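Local coordinates for pyridoxal kinase (PDB 4S1H) that phosphorylates pyridoxal at the expense of ATP, making pyridoxal 5'-phosphate, the coenzyme form of vitamin B6, at the interface of chains A and B. Sequence-based numbering; all coordinates share one arbitrary frame. Chains: chain A/B, Pyridoxal kinase.

Contact 1: the interface of chains A and B. Residues chain A 261-262, 264-265; chain B 27, 30.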
ATOM      1  N   ILE A 261       1.424   1.802 -12.123  1.00 20.83           N
ATOM      2  CA  ILE A 261       2.094   3.028 -11.569  1.00 21.64           C
ATOM      3  C   ILE A 261       2.157   4.156 -12.614  1.00 21.21           C
ATOM      4  O   ILE A 261       1.752   5.293 -12.354  1.00 19.70           O
ATOM      5  CB  ILE A 261       3.493   2.723 -11.013  1.00 26.77           C
ATOM      6  CG1 ILE A 261       3.433   1.713  -9.853  1.00 27.21           C
ATOM      7  CG2 ILE A 261       4.174   3.999 -10.505  1.00 27.99           C
ATOM      8  CD1 ILE A 261       2.644   2.142  -8.628  1.00 31.38           C
ATOM      9  N   ASN A 262       2.612   3.839 -13.819  1.00 20.30           N
ATOM     10  CA  ASN A 262       2.648   4.812 -14.908  1.00 21.91           C
ATOM     11  C   ASN A 262       1.266   5.263 -15.384  1.00 20.93           C
ATOM     12  O   ASN A 262       1.139   6.347 -15.953  1.00 24.32           O
ATOM     13  CB  ASN A 262       3.516   4.313 -16.060  1.00 25.39           C
ATOM     14  CG  ASN A 262       4.979   4.185 -15.650  1.00 35.86           C
ATOM     15  OD1 ASN A 262       5.526   5.115 -15.051  1.00 31.98           O
ATOM     16  ND2 ASN A 262       5.585   3.003 -15.860  1.00 31.53           N
ATOM     17  N   ILE A 264      -1.270   5.759 -13.262  1.00 18.55           N
ATOM     18  CA  ILE A 264      -2.004   6.434 -12.200  1.00 18.74           C
ATOM     19  C   ILE A 264      -2.810   7.647 -12.676  1.00 20.28           C
ATOM     20  O   ILE A 264      -3.949   7.762 -12.280  1.00 25.27           O
ATOM     21  CB  ILE A 264      -1.065   6.775 -10.994  1.00 18.82           C
ATOM     22  CG1 ILE A 264      -0.834   5.524 -10.143  1.00 18.33           C
ATOM     23  CG2 ILE A 264      -1.624   7.914 -10.138  1.00 27.04           C
ATOM     24  CD1 ILE A 264       0.331   5.641  -9.157  1.00 18.86           C
ATOM     25  N   PRO A 265      -2.273   8.488 -13.590  1.00 23.91           N
ATOM     26  CA  PRO A 265      -3.011   9.662 -14.099  1.00 23.63           C
ATOM     27  C   PRO A 265      -4.305   9.371 -14.871  1.00 28.46           C
ATOM     28  O   PRO A 265      -5.101  10.287 -15.064  1.00 33.66           O
ATOM     29  CB  PRO A 265      -1.981  10.333 -15.022  1.00 35.04           C
ATOM     30  CG  PRO A 265      -0.677   9.978 -14.423  1.00 36.38           C
ATOM     31  CD  PRO A 265      -0.842   8.571 -13.943  1.00 26.15           C
TER
ATOM     32  N   ASP B  27       4.373   6.288  -4.930  1.00 15.92           N
ATOM     33  CA  ASP B  27       3.338   6.053  -5.947  1.00 17.20           C
ATOM     34  C   ASP B  27       2.928   7.372  -6.627  1.00 18.19           C
ATOM     35  O   ASP B  27       2.849   7.468  -7.848  1.00 19.33           O
ATOM     36  CB  ASP B  27       2.075   5.364  -5.370  1.00 17.74           C
ATOM     37  CG  ASP B  27       2.320   3.888  -4.904  1.00 30.32           C
ATOM     38  OD1 ASP B  27       3.400   3.281  -5.165  1.00 25.28           O
ATOM     39  OD2 ASP B  27       1.415   3.320  -4.229  1.00 27.51           O
ATOM     40  N   GLN B  30       5.313   8.454  -9.034  1.00 18.43           N
ATOM     41  CA  GLN B  30       5.481   7.414 -10.057  1.00 18.56           C
ATOM     42  C   GLN B  30       6.891   6.817 -10.111  1.00 18.85           C
ATOM     43  O   GLN B  30       7.447   6.576 -11.182  1.00 23.76           O
ATOM     44  CB  GLN B  30       4.990   7.891 -11.425  1.00 20.75           C
ATOM     45  CG  GLN B  30       3.499   8.217 -11.434  1.00 20.79           C
ATOM     46  CD  GLN B  30       3.082   8.873 -12.720  1.00 24.96           C
ATOM     47  OE1 GLN B  30       3.249  10.068 -12.881  1.00 27.55           O
ATOM     48  NE2 GLN B  30       2.554   8.097 -13.644  1.00 30.61           N
TER
HETATM   49  O   HOH W   1       7.244   4.227 -12.804  1.00 28.64           O
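The side-chain amide of B:Gln30 reaches over to the loop of chain A and gives an N-H from NE2 to the carbonyl O of A:Ile261, 3.2 Å away. The acceptor lies close to the amide plane and the bond is fairly straight, 157° at the hydrogen, though the donor is tilted somewhat from the plane of the carbonyl. B:Gln30 gets there by running extended beyond CG (chi2 172°), which carries the amide alongside the A:Ile261 backbone to meet A:Pro265 tip to tip, with the ring CD of A:Pro265 3.4 Å from NE2. At its other end B:Gln30 is tied through a water: its backbone O lies 2.9 Å from water 1, and that water lies 3.0 Å from OD1 of the A:Asn262 side chain. Beside these links the branch methyl CG2 of A:Ile261 packs 3.7 Å from CA of B:Gln30. Its other tip, CD1, crosses the B:Asp27 carboxylate, 3.7 Å from OD1. The tip of A:Ile264, CD1, instead touches the backbone O of B:Asp27 at 3.4 Å. This subunit-interface patch, in which B:Gln30 ties chain B to chain A, probably helps hold a dimer. On chain B it spans the last turn of helix 18-28 and the loop leading to strand 33-37; on chain A it is the loop after helix 234-250, running into the short 3-10 helix 264-266.

Contact 2: the interface of chains A and B. Residues chain A 23, 27, 31-32, 35; chain B 20, 24, 261, 264.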
ATOM      1  N   MET A  23      -4.423  -0.247  -2.772  1.00 18.59           N
ATOM      2  CA  MET A  23      -3.795   0.963  -2.217  1.00 15.22           C
ATOM      3  C   MET A  23      -3.581   1.993  -3.316  1.00 15.85           C
ATOM      4  O   MET A  23      -3.902   3.166  -3.166  1.00 16.53           O
ATOM      5  CB  MET A  23      -2.467   0.618  -1.535  1.00 16.51           C
ATOM      6  CG  MET A  23      -2.589  -0.301  -0.314  1.00 19.21           C
ATOM      7  SD  MET A  23      -1.008  -1.044   0.270  1.00 24.85           S
ATOM      8  CE  MET A  23      -1.617  -2.258   1.414  1.00 28.66           C
ATOM      9  N   ASP A  27      -5.940   5.158  -3.088  1.00 16.35           N
ATOM     10  CA  ASP A  27      -5.120   6.377  -2.829  1.00 16.78           C
ATOM     11  C   ASP A  27      -5.287   7.417  -3.975  1.00 19.68           C
ATOM     12  O   ASP A  27      -5.492   8.613  -3.720  1.00 18.93           O
ATOM     13  CB  ASP A  27      -3.603   6.078  -2.613  1.00 16.84           C
ATOM     14  CG  ASP A  27      -3.288   5.236  -1.330  1.00 21.52           C
ATOM     15  OD1 ASP A  27      -4.161   5.024  -0.445  1.00 21.02           O
ATOM     16  OD2 ASP A  27      -2.121   4.743  -1.216  1.00 21.75           O
ATOM     17  N   ILE A  31      -9.709   8.157  -1.513  1.00 15.96           N
ATOM     18  CA  ILE A  31     -10.716   7.467  -0.691  1.00 15.64           C
ATOM     19  C   ILE A  31      -9.945   6.870   0.505  1.00 16.75           C
ATOM     20  O   ILE A  31      -9.115   5.968   0.347  1.00 15.55           O
ATOM     21  CB  ILE A  31     -11.482   6.410  -1.503  1.00 16.08           C
ATOM     22  CG1 ILE A  31     -12.280   7.059  -2.674  1.00 18.32           C
ATOM     23  CG2 ILE A  31     -12.396   5.639  -0.563  1.00 16.11           C
ATOM     24  CD1 ILE A  31     -12.828   6.082  -3.696  1.00 19.31           C
ATOM     25  N   GLN A  32     -10.159   7.448   1.685  1.00 17.61           N
ATOM     26  CA  GLN A  32      -9.424   7.012   2.864  1.00 19.08           C
ATOM     27  C   GLN A  32      -9.866   5.594   3.229  1.00 17.88           C
ATOM     28  O   GLN A  32     -11.065   5.336   3.414  1.00 19.01           O
ATOM     29  CB  GLN A  32      -9.647   7.952   4.026  1.00 21.48           C
ATOM     30  CG  GLN A  32      -8.775   7.564   5.203  1.00 26.71           C
ATOM     31  CD  GLN A  32      -8.744   8.593   6.306  1.00 27.17           C
ATOM     32  OE1 GLN A  32      -8.596   9.785   6.045  1.00 32.01           O
ATOM     33  NE2 GLN A  32      -8.864   8.138   7.550  1.00 33.66           N
ATOM     34  N   PHE A  35      -6.327  -0.981   4.988  1.00 13.30           N
ATOM     35  CA  PHE A  35      -5.825  -2.110   4.208  1.00 12.99           C
ATOM     36  C   PHE A  35      -5.263  -3.186   5.133  1.00 13.16           C
ATOM     37  O   PHE A  35      -4.096  -3.106   5.585  1.00 15.56           O
ATOM     38  CB  PHE A  35      -4.780  -1.676   3.179  1.00 13.04           C
ATOM     39  CG  PHE A  35      -5.255  -0.619   2.232  1.00 13.35           C
ATOM     40  CD1 PHE A  35      -5.153   0.743   2.553  1.00 15.85           C
ATOM     41  CD2 PHE A  35      -5.830  -0.969   1.009  1.00 14.34           C
ATOM     42  CE1 PHE A  35      -5.601   1.719   1.662  1.00 15.54           C
ATOM     43  CE2 PHE A  35      -6.236   0.022   0.123  1.00 13.44           C
ATOM     44  CZ  PHE A  35      -6.164   1.351   0.459  1.00 18.13           C
TER
ATOM     45  N   ARG B  20       3.793   2.847   4.631  1.00 17.94           N
ATOM     46  CA  ARG B  20       2.521   3.338   4.133  1.00 20.09           C
ATOM     47  C   ARG B  20       2.650   4.776   3.601  1.00 17.55           C
ATOM     48  O   ARG B  20       2.192   5.078   2.535  1.00 16.36           O
ATOM     49  CB  ARG B  20       1.477   3.188   5.217  1.00 19.81           C
ATOM     50  CG  ARG B  20       0.085   3.431   4.783  1.00 30.06           C
ATOM     51  CD  ARG B  20      -0.504   2.320   3.905  1.00 24.66           C
ATOM     52  NE  ARG B  20      -1.715   2.940   3.448  1.00 23.93           N
ATOM     53  CZ  ARG B  20      -1.980   3.393   2.224  1.00 21.69           C
ATOM     54  NH1 ARG B  20      -1.164   3.207   1.189  1.00 20.03           N
ATOM     55  NH2 ARG B  20      -3.120   4.047   2.052  1.00 20.43           N
ATOM     56  N   ILE B  24       2.402   5.901  -0.537  1.00 15.04           N
ATOM     57  CA  ILE B  24       1.595   7.014  -0.967  1.00 15.12           C
ATOM     58  C   ILE B  24       2.451   8.010  -1.748  1.00 15.03           C
ATOM     59  O   ILE B  24       2.062   8.471  -2.801  1.00 17.82           O
ATOM     60  CB  ILE B  24       0.897   7.702   0.237  1.00 18.25           C
ATOM     61  CG1 ILE B  24      -0.148   6.769   0.875  1.00 23.18           C
ATOM     62  CG2 ILE B  24       0.237   9.014  -0.178  1.00 22.12           C
ATOM     63  CD1 ILE B  24      -0.561   7.174   2.276  1.00 22.49           C
ATOM     64  N   ILE B 261      -3.591  11.628   2.474  1.00 22.85           N
ATOM     65  CA  ILE B 261      -4.464  11.139   1.351  1.00 24.22           C
ATOM     66  C   ILE B 261      -5.128  12.291   0.610  1.00 21.96           C
ATOM     67  O   ILE B 261      -5.012  12.423  -0.612  1.00 24.27           O
ATOM     68  CB  ILE B 261      -5.548  10.140   1.812  1.00 28.64           C
ATOM     69  CG1 ILE B 261      -4.905   8.897   2.409  1.00 29.63           C
ATOM     70  CG2 ILE B 261      -6.418   9.702   0.631  1.00 24.90           C
ATOM     71  CD1 ILE B 261      -3.990   8.116   1.479  1.00 31.99           C
ATOM     72  N   ILE B 264      -2.635  14.339  -1.527  1.00 20.78           N
ATOM     73  CA  ILE B 264      -1.900  13.695  -2.611  1.00 20.60           C
ATOM     74  C   ILE B 264      -1.662  14.621  -3.809  1.00 20.27           C
ATOM     75  O   ILE B 264      -0.544  14.640  -4.307  1.00 23.91           O
ATOM     76  CB  ILE B 264      -2.543  12.338  -3.032  1.00 21.63           C
ATOM     77  CG1 ILE B 264      -2.185  11.242  -2.046  1.00 21.16           C
ATOM     78  CG2 ILE B 264      -2.160  11.931  -4.467  1.00 25.35           C
ATOM     79  CD1 ILE B 264      -3.043   9.981  -2.171  1.00 20.76           C
TER
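A salt bridge between B:Arg20 and A:Asp27 links helix 18-28 of one subunit to its counterpart across the two-fold symmetric interface of the deposited pair, and probably helps hold a homodimer together; the same bridge recurs with the chains exchanged. The two side chains meet tip to tip. The guanidinium grips the carboxylate end-on: NH2 gives a hydrogen bond to OD1 at 2.9 Å, and NH1 gives one to OD2 at 3.0 Å. Both oxygens offer their syn lone pairs, and the planes are only 18° apart, so the pair forms a nearly flat, two-pronged fork with little freedom to rotate. B:Arg20 presents its tip this way by bending at chi2 (73°) after leaving the helix with CG anti to the backbone N. Carbon surrounds the bridge. B:Ile24 lays CD1 over one face of the guanidinium, and its CG1 lies 3.5 Å from OD2 of A:Asp27; such apolar neighbours would probably strengthen the ionic attraction. A:Phe35 comes in from the side, its ring steeply inclined at 69° to the guanidinium, and touches NH2 with the rim carbon CE1 at 3.4 Å. That ring is backed within its own chain by A:Met23, whose CG stands 3.5 Å above the plane of the A:Phe35 ring, over its centre.

Contact 3: the interface of chains A and B. Residues chain A 43, 47-49; chain B 66, 69-70.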
ATOM      1  N   ASN A  43       6.557 -11.310  -3.939  1.00 19.03           N
ATOM      2  CA  ASN A  43       6.065 -11.108  -5.297  1.00 19.01           C
ATOM      3  C   ASN A  43       4.889 -12.069  -5.530  1.00 19.93           C
ATOM      4  O   ASN A  43       4.592 -12.892  -4.679  1.00 19.30           O
ATOM      5  CB  ASN A  43       7.199 -11.343  -6.298  1.00 20.13           C
ATOM      6  CG  ASN A  43       8.017 -12.590  -5.989  1.00 21.08           C
ATOM      7  OD1 ASN A  43       9.152 -12.514  -5.500  1.00 21.71           O
ATOM      8  ND2 ASN A  43       7.424 -13.765  -6.251  1.00 21.25           N
ATOM      9  N   TYR A  47       5.731 -16.122 -10.162  1.00 36.12           N
ATOM     10  CA  TYR A  47       7.174 -16.278 -10.225  1.00 27.71           C
ATOM     11  C   TYR A  47       7.601 -17.665  -9.709  1.00 27.13           C
ATOM     12  O   TYR A  47       6.847 -18.282  -8.938  1.00 32.15           O
ATOM     13  CB  TYR A  47       7.869 -15.177  -9.393  1.00 28.31           C
ATOM     14  CG  TYR A  47       7.656 -13.768  -9.947  1.00 24.91           C
ATOM     15  CD1 TYR A  47       6.511 -13.028  -9.625  1.00 27.62           C
ATOM     16  CD2 TYR A  47       8.574 -13.200 -10.802  1.00 25.29           C
ATOM     17  CE1 TYR A  47       6.302 -11.745 -10.121  1.00 27.32           C
ATOM     18  CE2 TYR A  47       8.371 -11.918 -11.313  1.00 24.90           C
ATOM     19  CZ  TYR A  47       7.246 -11.200 -10.968  1.00 25.97           C
ATOM     20  OH  TYR A  47       7.017  -9.942 -11.502  1.00 29.86           O
ATOM     21  N   PRO A  48       8.800 -18.136 -10.087  1.00 29.47           N
ATOM     22  CA  PRO A  48       9.352 -19.424  -9.623  1.00 32.50           C
ATOM     23  C   PRO A  48       9.570 -19.574  -8.122  1.00 35.63           C
ATOM     24  O   PRO A  48       9.553 -20.686  -7.618  1.00 35.72           O
ATOM     25  CB  PRO A  48      10.719 -19.504 -10.301  1.00 37.05           C
ATOM     26  CG  PRO A  48      10.659 -18.564 -11.434  1.00 44.89           C
ATOM     27  CD  PRO A  48       9.673 -17.506 -11.099  1.00 36.13           C
ATOM     28  N   VAL A  49       9.852 -18.470  -7.436  1.00 29.38           N
ATOM     29  CA  VAL A  49      10.029 -18.480  -5.995  1.00 27.01           C
ATOM     30  C   VAL A  49       9.093 -17.404  -5.487  1.00 24.52           C
ATOM     31  O   VAL A  49       8.979 -16.359  -6.119  1.00 23.64           O
ATOM     32  CB  VAL A  49      11.496 -18.150  -5.655  1.00 29.19           C
ATOM     33  CG1 VAL A  49      11.725 -18.000  -4.160  1.00 30.74           C
ATOM     34  CG2 VAL A  49      12.441 -19.206  -6.214  1.00 31.61           C
TER
ATOM     35  N   SER B  66      13.717 -14.140  -2.178  1.00 19.67           N
ATOM     36  CA  SER B  66      12.833 -14.211  -3.320  1.00 19.42           C
ATOM     37  C   SER B  66      13.004 -13.022  -4.281  1.00 18.98           C
ATOM     38  O   SER B  66      13.056 -13.208  -5.503  1.00 22.05           O
ATOM     39  CB  SER B  66      11.409 -14.285  -2.803  1.00 20.03           C
ATOM     40  OG  SER B  66      10.462 -14.422  -3.813  1.00 18.94           O
ATOM     41  N   VAL B  69      16.437 -13.754  -6.113  1.00 22.26           N
ATOM     42  CA  VAL B  69      16.403 -14.887  -7.040  1.00 24.37           C
ATOM     43  C   VAL B  69      15.574 -14.569  -8.278  1.00 24.32           C
ATOM     44  O   VAL B  69      15.914 -15.003  -9.388  1.00 26.88           O
ATOM     45  CB  VAL B  69      15.855 -16.166  -6.353  1.00 30.99           C
ATOM     46  CG1 VAL B  69      15.490 -17.267  -7.364  1.00 43.34           C
ATOM     47  CG2 VAL B  69      16.890 -16.690  -5.372  1.00 45.33           C
ATOM     48  N   ASN B  70      14.459 -13.864  -8.083  1.00 26.14           N
ATOM     49  CA  ASN B  70      13.628 -13.432  -9.198  1.00 23.85           C
ATOM     50  C   ASN B  70      14.105 -12.167  -9.934  1.00 25.99           C
ATOM     51  O   ASN B  70      13.397 -11.679 -10.828  1.00 25.21           O
ATOM     52  CB  ASN B  70      12.179 -13.256  -8.738  1.00 23.57           C
ATOM     53  CG  ASN B  70      11.532 -14.563  -8.312  1.00 22.24           C
ATOM     54  OD1 ASN B  70      11.676 -15.600  -8.978  1.00 26.47           O
ATOM     55  ND2 ASN B  70      10.741 -14.503  -7.242  1.00 22.61           N
TER
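Two side-chain amides, A:Asn43 and B:Asn70, meet at about a right angle and share a small net of hydrogen bonds, by which the loop from A:Asn43 to A:Val49 grips the C-terminal end of helix 57-69 in chain B, an outlying patch of the interface. From ND2, B:Asn70 donates to the backbone O of A:Val49 at 2.8 Å and also to OD1 of A:Asn43 at 3.1 Å. The first bond is the straighter; in the second the donor stands above the carbonyl plane, away from the lone pairs, at a C=O...N angle of only 102°. The hydroxyl OG of B:Ser66 donates to the same OD1 at 2.9 Å, approaching from the opposite face, so this oxygen is held between two donors of chain B. Next comes what fixes the acceptors. A:Asn43 turns its own ND2 to the O of A:Val49 at 3.0 Å, in the carbonyl plane on a lone pair, which sets the flip of the amide and leaves OD1 turned toward chain B. Farther out, A:Tyr47 packs CB against the B:Asn70 amide, and A:Pro48 slides past it, CD of A:Pro48 3.5 Å from OD1 of B:Asn70. Beside this net the two valines cross at about a right angle, with CG2 of A:Val49 3.8 Å from CG1 of B:Val69, the last residue of helix 57-69.

Contact 4: the interface of chains A and B. Residues chain A 23, 33-37, 63; chain B 11, 13, 37, 40.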
ATOM      1  N   MET A  23      -4.423  -0.247  -2.772  1.00 18.59           N
ATOM      2  CA  MET A  23      -3.795   0.963  -2.217  1.00 15.22           C
ATOM      3  C   MET A  23      -3.581   1.993  -3.316  1.00 15.85           C
ATOM      4  O   MET A  23      -3.902   3.166  -3.166  1.00 16.53           O
ATOM      5  CB  MET A  23      -2.467   0.618  -1.535  1.00 16.51           C
ATOM      6  CG  MET A  23      -2.589  -0.301  -0.314  1.00 19.21           C
ATOM      7  SD  MET A  23      -1.008  -1.044   0.270  1.00 24.85           S
ATOM      8  CE  MET A  23      -1.617  -2.258   1.414  1.00 28.66           C
ATOM      9  N   SER A  33      -8.896   4.681   3.315  1.00 15.96           N
ATOM     10  CA  SER A  33      -9.173   3.243   3.452  1.00 17.48           C
ATOM     11  C   SER A  33      -8.234   2.560   4.443  1.00 15.23           C
ATOM     12  O   SER A  33      -7.109   3.024   4.655  1.00 15.64           O
ATOM     13  CB  SER A  33      -9.038   2.578   2.094  1.00 14.32           C
ATOM     14  OG  SER A  33      -9.873   3.235   1.149  1.00 18.17           O
ATOM     15  N   ILE A  34      -8.733   1.493   5.045  1.00 13.87           N
ATOM     16  CA  ILE A  34      -7.969   0.591   5.868  1.00 13.99           C
ATOM     17  C   ILE A  34      -7.607  -0.620   5.004  1.00 13.76           C
ATOM     18  O   ILE A  34      -8.487  -1.227   4.392  1.00 13.10           O
ATOM     19  CB  ILE A  34      -8.790   0.127   7.089  1.00 14.50           C
ATOM     20  CG1 ILE A  34      -9.269   1.315   7.933  1.00 16.29           C
ATOM     21  CG2 ILE A  34      -7.992  -0.869   7.912  1.00 13.94           C
ATOM     22  CD1 ILE A  34     -10.309   0.927   8.978  1.00 22.80           C
ATOM     23  N   PHE A  35      -6.327  -0.981   4.988  1.00 13.30           N
ATOM     24  CA  PHE A  35      -5.825  -2.110   4.208  1.00 12.99           C
ATOM     25  C   PHE A  35      -5.263  -3.186   5.133  1.00 13.16           C
ATOM     26  O   PHE A  35      -4.096  -3.106   5.585  1.00 15.56           O
ATOM     27  CB  PHE A  35      -4.780  -1.676   3.179  1.00 13.04           C
ATOM     28  CG  PHE A  35      -5.255  -0.619   2.232  1.00 13.35           C
ATOM     29  CD1 PHE A  35      -5.153   0.743   2.553  1.00 15.85           C
ATOM     30  CD2 PHE A  35      -5.830  -0.969   1.009  1.00 14.34           C
ATOM     31  CE1 PHE A  35      -5.601   1.719   1.662  1.00 15.54           C
ATOM     32  CE2 PHE A  35      -6.236   0.022   0.123  1.00 13.44           C
ATOM     33  CZ  PHE A  35      -6.164   1.351   0.459  1.00 18.13           C
ATOM     34  N   VAL A  36      -6.092  -4.149   5.490  1.00 13.17           N
ATOM     35  CA  VAL A  36      -5.687  -5.257   6.301  1.00 13.41           C
ATOM     36  C   VAL A  36      -5.153  -6.340   5.370  1.00 14.37           C
ATOM     37  O   VAL A  36      -5.814  -6.773   4.444  1.00 14.51           O
ATOM     38  CB  VAL A  36      -6.824  -5.802   7.185  1.00 13.62           C
ATOM     39  CG1 VAL A  36      -6.346  -7.013   7.967  1.00 13.97           C
ATOM     40  CG2 VAL A  36      -7.340  -4.709   8.101  1.00 14.63           C
ATOM     41  N   LEU A  37      -3.951  -6.789   5.598  1.00 14.95           N
ATOM     42  CA  LEU A  37      -3.293  -7.790   4.731  1.00 13.71           C
ATOM     43  C   LEU A  37      -3.591  -9.232   5.138  1.00 14.18           C
ATOM     44  O   LEU A  37      -3.711  -9.570   6.307  1.00 15.12           O
ATOM     45  CB  LEU A  37      -1.771  -7.563   4.724  1.00 14.47           C
ATOM     46  CG  LEU A  37      -1.337  -6.101   4.533  1.00 14.16           C
ATOM     47  CD1 LEU A  37       0.189  -6.068   4.473  1.00 14.34           C
ATOM     48  CD2 LEU A  37      -1.978  -5.422   3.331  1.00 15.27           C
ATOM     49  N   ILE A  63      -5.171  -7.441  14.946  1.00 17.67           N
ATOM     50  CA  ILE A  63      -5.397  -6.261  14.097  1.00 18.49           C
ATOM     51  C   ILE A  63      -6.862  -5.792  14.091  1.00 16.62           C
ATOM     52  O   ILE A  63      -7.133  -4.612  14.330  1.00 16.41           O
ATOM     53  CB  ILE A  63      -4.927  -6.519  12.658  1.00 19.17           C
ATOM     54  CG1 ILE A  63      -3.398  -6.574  12.646  1.00 21.12           C
ATOM     55  CG2 ILE A  63      -5.460  -5.474  11.678  1.00 17.32           C
ATOM     56  CD1 ILE A  63      -2.819  -7.254  11.434  1.00 17.96           C
TER
ATOM     57  N   TYR B  11       4.571  -1.131   8.557  1.00 15.66           N
ATOM     58  CA  TYR B  11       3.304  -1.048   7.897  1.00 15.47           C
ATOM     59  C   TYR B  11       2.188  -0.960   8.929  1.00 15.02           C
ATOM     60  O   TYR B  11       2.193  -1.687   9.927  1.00 15.02           O
ATOM     61  CB  TYR B  11       3.064  -2.265   6.985  1.00 14.04           C
ATOM     62  CG  TYR B  11       1.720  -2.246   6.310  1.00 13.90           C
ATOM     63  CD1 TYR B  11       1.576  -1.547   5.157  1.00 14.08           C
ATOM     64  CD2 TYR B  11       0.637  -2.838   6.900  1.00 14.42           C
ATOM     65  CE1 TYR B  11       0.348  -1.464   4.532  1.00 17.07           C
ATOM     66  CE2 TYR B  11      -0.617  -2.750   6.323  1.00 14.83           C
ATOM     67  CZ  TYR B  11      -0.731  -2.075   5.130  1.00 15.18           C
ATOM     68  OH  TYR B  11      -1.942  -1.969   4.490  1.00 17.22           O
ATOM     69  N   CYS B  13      -2.201  -0.766   8.944  1.00 15.99           N
ATOM     70  CA  CYS B  13      -3.400  -0.960   8.139  1.00 16.45           C
ATOM     71  C   CYS B  13      -4.200   0.310   8.006  1.00 17.55           C
ATOM     72  O   CYS B  13      -4.858   0.529   6.982  1.00 17.07           O
ATOM     73  CB  CYS B  13      -4.282  -2.077   8.740  1.00 17.27           C
ATOM     74  SG  CYS B  13      -3.433  -3.656   8.816  1.00 17.15           S
ATOM     75  N   LEU B  37       7.875  -4.987   4.200  1.00 13.18           N
ATOM     76  CA  LEU B  37       7.373  -4.599   5.515  1.00 14.00           C
ATOM     77  C   LEU B  37       8.191  -5.187   6.683  1.00 14.96           C
ATOM     78  O   LEU B  37       8.631  -6.337   6.655  1.00 16.15           O
ATOM     79  CB  LEU B  37       5.909  -5.002   5.640  1.00 15.75           C
ATOM     80  CG  LEU B  37       5.027  -4.660   4.419  1.00 15.39           C
ATOM     81  CD1 LEU B  37       3.594  -5.021   4.723  1.00 18.91           C
ATOM     82  CD2 LEU B  37       5.176  -3.189   3.985  1.00 14.53           C
ATOM     83  N   HIS B  40       3.290  -5.654  10.611  1.00 16.00           N
ATOM     84  CA  HIS B  40       1.911  -5.599  10.113  1.00 16.76           C
ATOM     85  C   HIS B  40       1.040  -5.254  11.306  1.00 16.12           C
ATOM     86  O   HIS B  40       0.548  -6.136  12.009  1.00 17.03           O
ATOM     87  CB  HIS B  40       1.521  -6.928   9.442  1.00 16.55           C
ATOM     88  CG  HIS B  40       0.105  -6.985   8.936  1.00 18.92           C
ATOM     89  ND1 HIS B  40      -0.599  -8.167   8.857  1.00 17.66           N
ATOM     90  CD2 HIS B  40      -0.724  -6.026   8.469  1.00 16.24           C
ATOM     91  CE1 HIS B  40      -1.802  -7.937   8.359  1.00 17.24           C
ATOM     92  NE2 HIS B  40      -1.911  -6.647   8.120  1.00 16.78           N
TER
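From its CB outward, A:Leu37 is wrapped by chain B. CB lies 3.5 Å from NE2 of the B:His40 imidazole; CG sits between that nitrogen and the rim of B:Tyr11, 3.9 Å from CE2. Of the two tips, CD1 rests over a face of the tyrosine ring and meets CD1 of its own symmetry mate, B:Leu37, at 3.6 Å, close to the two-fold axis, whereas CD2 turns toward the B:Tyr11 hydroxyl. With CG anti to the carbonyl carbon (chi1 -46°), the side chain extends toward both rings at once. Its backbone N donates to NE2 of B:His40 at 3.2 Å, tilted from the ring plane. CD1 of A:Ile63 sits over one face of the imidazole, 3.4 Å from the centroid, and CD1 of A:Leu37 lies toward the rim of the opposite face. Two residues earlier on the strand, the phenol OH of B:Tyr11 donates to the O of A:Phe35 at 2.7 Å, and the N of A:Phe35 donates to the O of B:Cys13 at 2.9 Å. Strand 33-37 is thereby clasped through its backbone as well as its side chains. B:Tyr11 follows B:Ser10, which binds pyridoxal 5'-phosphate, so this clasp between subunits may help steady that site.

Measured between the centres of their C-alpha atoms, contacts 2 and 4 are about 11 Å apart, and they share A:Met23 and A:Phe35. On the same measure contact 1 lies about 13 Å from contact 2 and uses the same elements, helix 18-28 and the loop with Ile261, with the chains exchanged. Contact 3 stands apart, 23 to 27 Å from the other centres, yet helix 57-69 serves it from chain B and contact 4 from chain A. Together they suggest an extended dimer interface. Ser10 and Thr45, which bind pyridoxal 5'-phosphate, are close in sequence to residues of contacts 4 and 3, so a coupling to assembly is possible.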